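Local coordinates for GDSL-like protein (Collinsella aerofaciens ATCC 25986, PDB 7BXD) that probably acts as an acyl-hydrolase of the SGNH (GDSL-like) superfamily, cleaving acyl esters by means of a nucleophilic serine, at residues T151-S156 / I195-Q200; S201-F206 / E227-R232; N108-N113 / L174-Y179. One frame throughout, in Å; residues are numbered along the deposited sequence.

Contact 1: residues T151-S156 / I195-Q200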
loop_
_atom_site.group_PDB
_atom_site.type_symbol
_atom_site.label_atom_id
_atom_site.label_comp_id
_atom_site.label_asym_id
_atom_site.label_seq_id
_atom_site.Cartn_x
_atom_site.Cartn_y
_atom_site.Cartn_z
ATOM N N THR A 151 -0.551 4.000 -4.522
ATOM C CA THR A 151 -1.909 3.501 -4.722
ATOM C C THR A 151 -1.904 1.972 -4.777
ATOM O O THR A 151 -0.916 1.362 -5.204
ATOM C CB THR A 151 -2.501 4.093 -5.994
ATOM O OG1 THR A 151 -1.594 3.793 -7.066
ATOM C CG2 THR A 151 -2.721 5.602 -5.892
ATOM N N PRO A 152 -2.996 1.338 -4.340
ATOM C CA PRO A 152 -3.021 -0.132 -4.267
ATOM C C PRO A 152 -2.987 -0.757 -5.643
ATOM O O PRO A 152 -3.683 -0.311 -6.571
ATOM C CB PRO A 152 -4.365 -0.427 -3.567
ATOM C CG PRO A 152 -5.219 0.821 -3.818
ATOM C CD PRO A 152 -4.207 1.952 -3.765
ATOM N N CYS A 153 -2.173 -1.828 -5.782
ATOM C CA CYS A 153 -2.070 -2.486 -7.078
ATOM C C CYS A 153 -3.394 -3.134 -7.481
ATOM O O CYS A 153 -4.233 -3.500 -6.646
ATOM C CB CYS A 153 -0.973 -3.556 -7.048
ATOM S SG CYS A 153 0.674 -2.777 -7.009
ATOM N N LYS A 154 -3.547 -3.348 -8.787
ATOM C CA LYS A 154 -4.692 -4.094 -9.296
ATOM C C LYS A 154 -4.625 -5.571 -8.894
ATOM O O LYS A 154 -3.565 -6.127 -8.565
ATOM C CB LYS A 154 -4.774 -3.953 -10.811
ATOM C CG LYS A 154 -5.191 -2.535 -11.211
ATOM C CD LYS A 154 -5.582 -2.434 -12.677
ATOM C CE LYS A 154 -6.173 -1.071 -13.088
ATOM N NZ LYS A 154 -5.118 -0.005 -13.110
ATOM N N THR A 155 -5.795 -6.200 -8.960
ATOM C CA THR A 155 -5.962 -7.623 -8.715
ATOM C C THR A 155 -6.964 -8.163 -9.720
ATOM O O THR A 155 -7.937 -7.490 -10.089
ATOM C CB THR A 155 -6.445 -7.907 -7.285
ATOM O OG1 THR A 155 -6.673 -9.315 -7.123
ATOM C CG2 THR A 155 -7.710 -7.175 -6.870
ATOM N N SER A 156 -6.743 -9.402 -10.133
ATOM C CA SER A 156 -7.727 -10.103 -10.946
ATOM C C SER A 156 -8.761 -10.837 -10.111
ATOM O O SER A 156 -9.600 -11.537 -10.681
ATOM C CB SER A 156 -7.048 -11.051 -11.938
ATOM O OG SER A 156 -6.159 -11.929 -11.269
ATOM N N ILE A 195 3.120 7.587 -5.726
ATOM C CA ILE A 195 3.579 6.658 -6.766
ATOM C C ILE A 195 2.372 5.815 -7.154
ATOM O O ILE A 195 1.834 5.075 -6.323
ATOM C CB ILE A 195 4.729 5.764 -6.256
ATOM C CG1 ILE A 195 5.905 6.612 -5.765
ATOM C CG2 ILE A 195 5.138 4.761 -7.363
ATOM C CD1 ILE A 195 6.937 5.857 -4.968
ATOM N N ASP A 196 1.920 5.950 -8.404
ATOM C CA ASP A 196 0.630 5.365 -8.795
ATOM C C ASP A 196 0.853 3.939 -9.297
ATOM O O ASP A 196 0.847 3.661 -10.510
ATOM C CB ASP A 196 -0.067 6.249 -9.824
ATOM C CG ASP A 196 -1.522 5.870 -10.025
ATOM O OD1 ASP A 196 -1.992 4.820 -9.521
ATOM O OD2 ASP A 196 -2.203 6.630 -10.745
ATOM N N LEU A 197 1.062 3.013 -8.344
ATOM C CA LEU A 197 1.224 1.595 -8.681
ATOM C C LEU A 197 -0.065 0.971 -9.205
ATOM O O LEU A 197 0.005 0.043 -10.038
ATOM C CB LEU A 197 1.719 0.790 -7.472
ATOM C CG LEU A 197 3.121 1.155 -6.976
ATOM C CD1 LEU A 197 3.465 0.266 -5.767
ATOM C CD2 LEU A 197 4.192 1.061 -8.077
ATOM N N TYR A 198 -1.223 1.471 -8.764
ATOM C CA TYR A 198 -2.485 1.038 -9.366
ATOM C C TYR A 198 -2.422 1.137 -10.884
ATOM O O TYR A 198 -2.794 0.199 -11.604
ATOM C CB TYR A 198 -3.620 1.898 -8.815
ATOM C CG TYR A 198 -4.962 1.597 -9.448
ATOM C CD1 TYR A 198 -5.718 0.470 -9.095
ATOM C CD2 TYR A 198 -5.503 2.476 -10.405
ATOM C CE1 TYR A 198 -6.977 0.245 -9.665
ATOM C CE2 TYR A 198 -6.754 2.263 -10.962
ATOM C CZ TYR A 198 -7.487 1.138 -10.612
ATOM O OH TYR A 198 -8.706 0.883 -11.199
ATOM N N ALA A 199 -1.974 2.303 -11.380
ATOM C CA ALA A 199 -1.948 2.546 -12.818
ATOM C C ALA A 199 -0.673 2.061 -13.491
ATOM O O ALA A 199 -0.711 1.792 -14.701
ATOM C CB ALA A 199 -2.096 4.053 -13.070
ATOM N N GLN A 200 0.467 1.971 -12.767
ATOM C CA GLN A 200 1.761 1.865 -13.453
ATOM C C GLN A 200 2.749 0.916 -12.785
ATOM O O GLN A 200 3.960 1.053 -12.986
ATOM C CB GLN A 200 2.415 3.226 -13.599
ATOM C CG GLN A 200 1.624 4.182 -14.479
ATOM C CD GLN A 200 2.451 5.345 -14.968
ATOM O OE1 GLN A 200 3.682 5.321 -14.913
ATOM N NE2 GLN A 200 1.777 6.400 -15.402
#
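Two torsions place the polar groups that join T151 and K154 to the turn around D196 and Y198. At T151, chi1 of 55° puts OG1 between the backbone N and the carbonyl carbon, facing the start of helix 197-200, and a chi4 of 71° bends the otherwise extended chain of K154 so that NZ comes over the Y198 ring. T151 OG1 works in both directions: it donates to D196 OD1 at 2.7 Å and accepts from Y198 N at 2.9 Å. D196 is the N-cap of the helix, its OD1 also taking the capping bond from A199 N at 3.1 Å. The two donors reach OD1 from opposite faces of the carboxylate plane, which should limit rotation of the group, and the nearby helix start is likely to favour its negative charge. Beside this network T151 N bonds to I195 O at 3.2 Å. Since I195 closes strand 194-195 and also pairs with F149, that bond prolongs the parallel pairing with strand 146-150 just past the strand's end, at the C-terminal edge of the sheet of this alpha/beta/alpha SGNH fold. Further along, K154 NZ makes a cation-pi contact with Y198, 3.5 Å from the ring centroid and only 13° off the normal, while CE lies over the same face. The ammonium also donates to Y198 O at 2.8 Å, from above the carbonyl plane, so one residue supplies both ring and carbonyl to the lysine. P152 O comes to the edge of that ring, in its plane, and lies 3.1 Å from Y198 CB. Q176, A177 and V180 of helix 176-189 also touch the tyrosine. C153 SG rests 3.7 Å from L197 CB.

Contact 2: residues S201-F206 / E227-R232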
loop_
_atom_site.group_PDB
_atom_site.type_symbol
_atom_site.label_atom_id
_atom_site.label_comp_id
_atom_site.label_asym_id
_atom_site.label_seq_id
_atom_site.Cartn_x
_atom_site.Cartn_y
_atom_site.Cartn_z
ATOM N N SER A 201 2.289 -0.089 -12.047
ATOM C CA SER A 201 3.267 -0.992 -11.427
ATOM C C SER A 201 4.093 -1.788 -12.430
ATOM O O SER A 201 5.186 -2.275 -12.077
ATOM C CB SER A 201 2.580 -1.984 -10.517
ATOM O OG SER A 201 1.816 -2.871 -11.309
ATOM N N GLY A 202 3.558 -1.998 -13.635
ATOM C CA GLY A 202 4.216 -2.804 -14.644
ATOM C C GLY A 202 4.062 -4.294 -14.444
ATOM O O GLY A 202 4.766 -5.072 -15.111
ATOM N N ILE A 203 3.157 -4.730 -13.579
ATOM C CA ILE A 203 2.856 -6.149 -13.408
ATOM C C ILE A 203 1.349 -6.278 -13.440
ATOM O O ILE A 203 0.676 -5.694 -12.587
ATOM C CB ILE A 203 3.385 -6.699 -12.075
ATOM C CG1 ILE A 203 4.866 -6.354 -11.894
ATOM C CG2 ILE A 203 3.134 -8.211 -12.030
ATOM C CD1 ILE A 203 5.469 -6.860 -10.573
ATOM N N SER A 204 0.805 -7.006 -14.433
ATOM C CA SER A 204 -0.657 -7.074 -14.554
ATOM C C SER A 204 -1.191 -8.441 -14.208
ATOM O O SER A 204 -0.870 -9.420 -14.897
ATOM C CB SER A 204 -1.135 -6.724 -15.956
ATOM O OG SER A 204 -2.561 -6.798 -15.981
ATOM N N PRO A 205 -2.093 -8.557 -13.234
ATOM C CA PRO A 205 -2.724 -9.858 -12.986
ATOM C C PRO A 205 -3.682 -10.253 -14.096
ATOM O O PRO A 205 -4.129 -11.404 -14.090
ATOM C CB PRO A 205 -3.429 -9.641 -11.647
ATOM C CG PRO A 205 -3.774 -8.126 -11.677
ATOM C CD PRO A 205 -2.592 -7.481 -12.340
ATOM N N PHE A 206 -4.011 -9.353 -15.019
ATOM C CA PHE A 206 -4.879 -9.710 -16.132
ATOM C C PHE A 206 -4.123 -10.356 -17.278
ATOM O O PHE A 206 -4.751 -10.714 -18.288
ATOM C CB PHE A 206 -5.653 -8.483 -16.617
ATOM C CG PHE A 206 -6.544 -7.907 -15.550
ATOM C CD1 PHE A 206 -7.680 -8.612 -15.123
ATOM C CD2 PHE A 206 -6.258 -6.710 -14.939
ATOM C CE1 PHE A 206 -8.509 -8.109 -14.127
ATOM C CE2 PHE A 206 -7.113 -6.202 -13.926
ATOM C CZ PHE A 206 -8.229 -6.913 -13.535
ATOM N N GLU A 227 10.528 -8.786 -6.476
ATOM C CA GLU A 227 11.760 -8.171 -6.963
ATOM C C GLU A 227 11.470 -7.163 -8.068
ATOM O O GLU A 227 12.027 -6.055 -8.076
ATOM C CB GLU A 227 12.733 -9.265 -7.431
ATOM C CG GLU A 227 14.155 -8.730 -7.731
ATOM C CD GLU A 227 14.426 -8.425 -9.213
ATOM O OE1 GLU A 227 13.503 -8.487 -10.064
ATOM O OE2 GLU A 227 15.579 -8.075 -9.530
ATOM N N ARG A 228 10.604 -7.536 -9.013
ATOM C CA ARG A 228 10.245 -6.607 -10.085
ATOM C C ARG A 228 9.536 -5.385 -9.527
ATOM O O ARG A 228 9.848 -4.248 -9.913
ATOM C CB ARG A 228 9.386 -7.362 -11.106
ATOM C CG ARG A 228 8.910 -6.479 -12.254
ATOM C CD ARG A 228 8.310 -7.330 -13.348
ATOM N NE ARG A 228 7.717 -6.499 -14.393
ATOM C CZ ARG A 228 7.706 -6.778 -15.682
ATOM N NH1 ARG A 228 8.381 -7.810 -16.167
ATOM N NH2 ARG A 228 7.041 -5.972 -16.508
ATOM N N LEU A 229 8.610 -5.586 -8.594
ATOM C CA LEU A 229 7.926 -4.451 -7.984
ATOM C C LEU A 229 8.915 -3.520 -7.288
ATOM O O LEU A 229 8.759 -2.301 -7.341
ATOM C CB LEU A 229 6.856 -4.951 -7.010
ATOM C CG LEU A 229 5.771 -3.965 -6.621
ATOM C CD1 LEU A 229 4.861 -3.655 -7.826
ATOM C CD2 LEU A 229 4.948 -4.539 -5.489
ATOM N N ALA A 230 9.925 -4.083 -6.621
ATOM C CA ALA A 230 10.921 -3.250 -5.952
ATOM C C ALA A 230 11.613 -2.308 -6.932
ATOM O O ALA A 230 11.907 -1.156 -6.600
ATOM C CB ALA A 230 11.970 -4.102 -5.256
ATOM N N HIS A 231 11.913 -2.777 -8.143
ATOM C CA HIS A 231 12.545 -1.896 -9.118
ATOM C C HIS A 231 11.623 -0.747 -9.499
ATOM O O HIS A 231 12.075 0.412 -9.619
ATOM C CB HIS A 231 12.965 -2.709 -10.340
ATOM C CG HIS A 231 14.219 -3.507 -10.126
ATOM N ND1 HIS A 231 15.435 -3.171 -10.682
ATOM C CD2 HIS A 231 14.449 -4.612 -9.374
ATOM C CE1 HIS A 231 16.352 -4.050 -10.309
ATOM N NE2 HIS A 231 15.783 -4.934 -9.513
ATOM N N ARG A 232 10.338 -1.039 -9.715
ATOM C CA ARG A 232 9.394 0.026 -10.060
ATOM C C ARG A 232 9.246 1.025 -8.916
ATOM O O ARG A 232 9.168 2.243 -9.144
ATOM C CB ARG A 232 8.033 -0.577 -10.438
ATOM C CG ARG A 232 6.956 0.458 -10.767
ATOM C CD ARG A 232 7.258 1.168 -12.073
ATOM N NE ARG A 232 6.364 2.286 -12.364
ATOM C CZ ARG A 232 6.554 3.537 -11.968
ATOM N NH1 ARG A 232 7.585 3.837 -11.207
ATOM N NH2 ARG A 232 5.702 4.508 -12.350
HETATM O O HOH W 1 7.304 -3.649 -13.405
#
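S201 and G202 approach R228 and R232 where the chain leaves helix 197-200: G202, with a positive phi of 79°, is the first residue to abandon helical torsions, whereas 227-232 is helical throughout. The closest CA pair is S201 with R232, at 6.4 Å. S201 OG accepts from I203 N at 3.2 Å, an ST turn closing the bend; the carbonyl oxygens of S201 and G202 lie on the side of the helix. R228 serves both. Its CG stands anti to the backbone N (chi1 178°) and the chain stays extended to NE, which carries the guanidinium to the turn; NH2 then donates to G202 O at 2.8 Å, a weak bond because the N-H...O angle is only 129°. A water links the remaining carbonyl, accepting from R228 NE at 3.0 Å and donating to S201 O at 2.9 Å. NH1 of this arginine is bonded to Y214 OH. The aliphatic part of R228 and the side chain of I203 lie alongside each other, running opposite ways, with I203 CD1 3.8 Å from R228 CG. An alanine in place of R228 would probably leave G202 O, the water and Y214 OH without the guanidinium and open a gap beside I203 where CG and CD lay. Deeper in, S201 CB touches L229 CD1 at 3.9 Å. R232 CG passes close to S201 O, while its NE bonds to Q200 O. The contact thus fastens the exit of helix 197-200 to one side of helix 223-240, which turns A230 toward H57 and L61 of helix 55-61; I203 also packs on Y214 and M215, in the loop that follows helix 208-213.

Contact 3: residues N108-N113 / L174-Y179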
loop_
_atom_site.group_PDB
_atom_site.type_symbol
_atom_site.label_atom_id
_atom_site.label_comp_id
_atom_site.label_asym_id
_atom_site.label_seq_id
_atom_site.Cartn_x
_atom_site.Cartn_y
_atom_site.Cartn_z
ATOM N N ASN A 108 -7.626 -3.955 0.535
ATOM C CA ASN A 108 -8.558 -4.610 1.462
ATOM C C ASN A 108 -9.763 -3.731 1.783
ATOM O O ASN A 108 -10.865 -4.249 2.028
ATOM C CB ASN A 108 -7.858 -5.082 2.723
ATOM C CG ASN A 108 -6.834 -6.153 2.424
ATOM O OD1 ASN A 108 -7.088 -7.037 1.601
ATOM N ND2 ASN A 108 -5.686 -6.095 3.095
ATOM N N ASP A 109 -9.591 -2.403 1.806
ATOM C CA ASP A 109 -10.735 -1.523 1.983
ATOM C C ASP A 109 -11.742 -1.734 0.863
ATOM O O ASP A 109 -12.962 -1.762 1.106
ATOM C CB ASP A 109 -10.268 -0.065 2.039
ATOM C CG ASP A 109 -9.274 0.167 3.159
ATOM O OD1 ASP A 109 -8.111 -0.301 2.990
ATOM O OD2 ASP A 109 -9.668 0.783 4.183
ATOM N N PHE A 110 -11.251 -1.845 -0.387
ATOM C CA PHE A 110 -12.116 -2.132 -1.520
ATOM C C PHE A 110 -12.758 -3.513 -1.355
ATOM O O PHE A 110 -13.980 -3.660 -1.418
ATOM C CB PHE A 110 -11.267 -2.073 -2.793
ATOM C CG PHE A 110 -11.878 -2.798 -3.978
ATOM C CD1 PHE A 110 -13.124 -2.415 -4.495
ATOM C CD2 PHE A 110 -11.193 -3.847 -4.567
ATOM C CE1 PHE A 110 -13.663 -3.089 -5.594
ATOM C CE2 PHE A 110 -11.730 -4.515 -5.655
ATOM C CZ PHE A 110 -12.971 -4.138 -6.165
ATOM N N SER A 111 -11.941 -4.551 -1.140
ATOM C CA SER A 111 -12.459 -5.914 -1.185
ATOM C C SER A 111 -13.332 -6.254 0.017
ATOM O O SER A 111 -14.176 -7.156 -0.085
ATOM C CB SER A 111 -11.322 -6.928 -1.364
ATOM O OG SER A 111 -10.546 -7.071 -0.197
ATOM N N ARG A 112 -13.143 -5.582 1.154
ATOM C CA ARG A 112 -13.914 -5.859 2.361
ATOM C C ARG A 112 -14.872 -4.727 2.718
ATOM O O ARG A 112 -15.294 -4.615 3.865
ATOM C CB ARG A 112 -12.987 -6.249 3.523
ATOM C CG ARG A 112 -12.070 -7.421 3.205
ATOM C CD ARG A 112 -12.865 -8.617 2.725
ATOM N NE ARG A 112 -12.066 -9.835 2.752
ATOM C CZ ARG A 112 -12.280 -10.878 1.963
ATOM N NH1 ARG A 112 -13.264 -10.841 1.076
ATOM N NH2 ARG A 112 -11.503 -11.949 2.049
ATOM N N ASN A 113 -15.267 -3.906 1.741
ATOM C CA ASN A 113 -16.465 -3.076 1.867
ATOM C C ASN A 113 -16.344 -2.019 2.965
ATOM O O ASN A 113 -17.251 -1.811 3.763
ATOM C CB ASN A 113 -17.690 -3.976 2.016
ATOM C CG ASN A 113 -17.785 -4.885 0.846
ATOM O OD1 ASN A 113 -17.915 -4.412 -0.279
ATOM N ND2 ASN A 113 -17.643 -6.189 1.063
ATOM N N LEU A 174 -19.057 -0.360 -5.519
ATOM C CA LEU A 174 -17.920 0.468 -5.902
ATOM C C LEU A 174 -16.846 -0.395 -6.555
ATOM O O LEU A 174 -16.666 -1.555 -6.199
ATOM C CB LEU A 174 -17.293 1.163 -4.679
ATOM C CG LEU A 174 -18.217 2.136 -3.944
ATOM C CD1 LEU A 174 -17.587 2.578 -2.648
ATOM C CD2 LEU A 174 -18.497 3.338 -4.859
ATOM N N THR A 175 -16.099 0.189 -7.495
ATOM C CA THR A 175 -14.899 -0.491 -7.992
ATOM C C THR A 175 -13.666 0.023 -7.244
ATOM O O THR A 175 -13.709 0.999 -6.469
ATOM C CB THR A 175 -14.665 -0.293 -9.492
ATOM O OG1 THR A 175 -14.263 1.055 -9.672
ATOM C CG2 THR A 175 -15.911 -0.609 -10.349
ATOM N N GLN A 176 -12.530 -0.638 -7.485
ATOM C CA GLN A 176 -11.313 -0.210 -6.811
ATOM C C GLN A 176 -10.927 1.209 -7.194
ATOM O O GLN A 176 -10.311 1.923 -6.391
ATOM C CB GLN A 176 -10.206 -1.193 -7.142
ATOM C CG GLN A 176 -8.938 -0.970 -6.332
ATOM C CD GLN A 176 -7.908 -2.082 -6.517
ATOM O OE1 GLN A 176 -8.280 -3.212 -6.821
ATOM N NE2 GLN A 176 -6.633 -1.792 -6.297
ATOM N N ALA A 177 -11.252 1.624 -8.418
ATOM C CA ALA A 177 -10.922 2.971 -8.870
ATOM C C ALA A 177 -11.516 4.045 -7.979
ATOM O O ALA A 177 -10.908 5.114 -7.837
ATOM C CB ALA A 177 -11.376 3.179 -10.315
ATOM N N ALA A 178 -12.698 3.809 -7.372
ATOM C CA ALA A 178 -13.276 4.815 -6.480
ATOM C C ALA A 178 -12.374 5.028 -5.267
ATOM O O ALA A 178 -12.251 6.156 -4.757
ATOM C CB ALA A 178 -14.680 4.383 -6.036
ATOM N N TYR A 179 -11.810 3.932 -4.725
ATOM C CA TYR A 179 -10.902 4.034 -3.590
ATOM C C TYR A 179 -9.601 4.726 -4.008
ATOM O O TYR A 179 -9.065 5.564 -3.262
ATOM C CB TYR A 179 -10.635 2.642 -2.984
ATOM C CG TYR A 179 -11.861 2.047 -2.327
ATOM C CD1 TYR A 179 -12.872 1.448 -3.103
ATOM C CD2 TYR A 179 -12.032 2.127 -0.953
ATOM C CE1 TYR A 179 -14.017 0.944 -2.500
ATOM C CE2 TYR A 179 -13.193 1.627 -0.331
ATOM C CZ TYR A 179 -14.184 1.040 -1.122
ATOM O OH TYR A 179 -15.325 0.515 -0.566
#
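F110 is wedged between Q176 and Y179, meeting the first with the face of its ring and the second with its backbone and CB; Y179 CE1 also lies at the edge of the F110 ring, near its plane. CG of F110 stands anti to the backbone N (chi1 160°), which directs CG, and the ring beyond it, toward the start of helix 176-189. There Q176 CB lies over the ring, 3.8 Å from the centroid and 9° off the normal, a CH-pi contact. Q176 N sits above the same ring but offset toward the rim, 3.3 Å from F110 CE1. The two side chains cross at about a right angle, ring and amide planes 37° apart; the amide itself is held by S166 at OE1 and by C153 O at NE2. L174 O reaches the F110 ring at its edge, in plane, 3.4 Å from CE1. Y179 instead lays its ring over the helix backbone: F110 CA stands 3.8 Å from the tyrosine centroid, near the normal, and F110 CB is 3.9 Å from Y179 CD1. Y179 OH bonds to V114 O, and F127 meets the ring edge-to-face. D109 adds its CB near Y179, its carboxylate accepting from I77 N and A78 N. N108 and D109 end a Gly-Val-Asn-Asp sequence matching the GxND block III of SGNH hydrolases, whose asparagine in relatives lends its side chain to the oxyanion hole.

Overall arrangement
Contact 1 stands between the other two, its centre 9 Å from that of contact 2 and about 12 Å from that of contact 3. Toward contact 2 the link is a probable hydrogen bond from R232 NE to Q200 O, 2.8 Å; toward contact 3 it is one from Q176 NE2 to C153 O, 3.0 Å. Contacts 2 and 3 do not touch, their centres 20 Å and nearest atoms about 8 Å apart. Around the likely active site, segment 108-113 begins with N108, the presumed oxyanion-hole asparagine, and T155 and S156 of segment 151-156 bond to G218, within a sequence resembling the family's Asp-x-x-His motif.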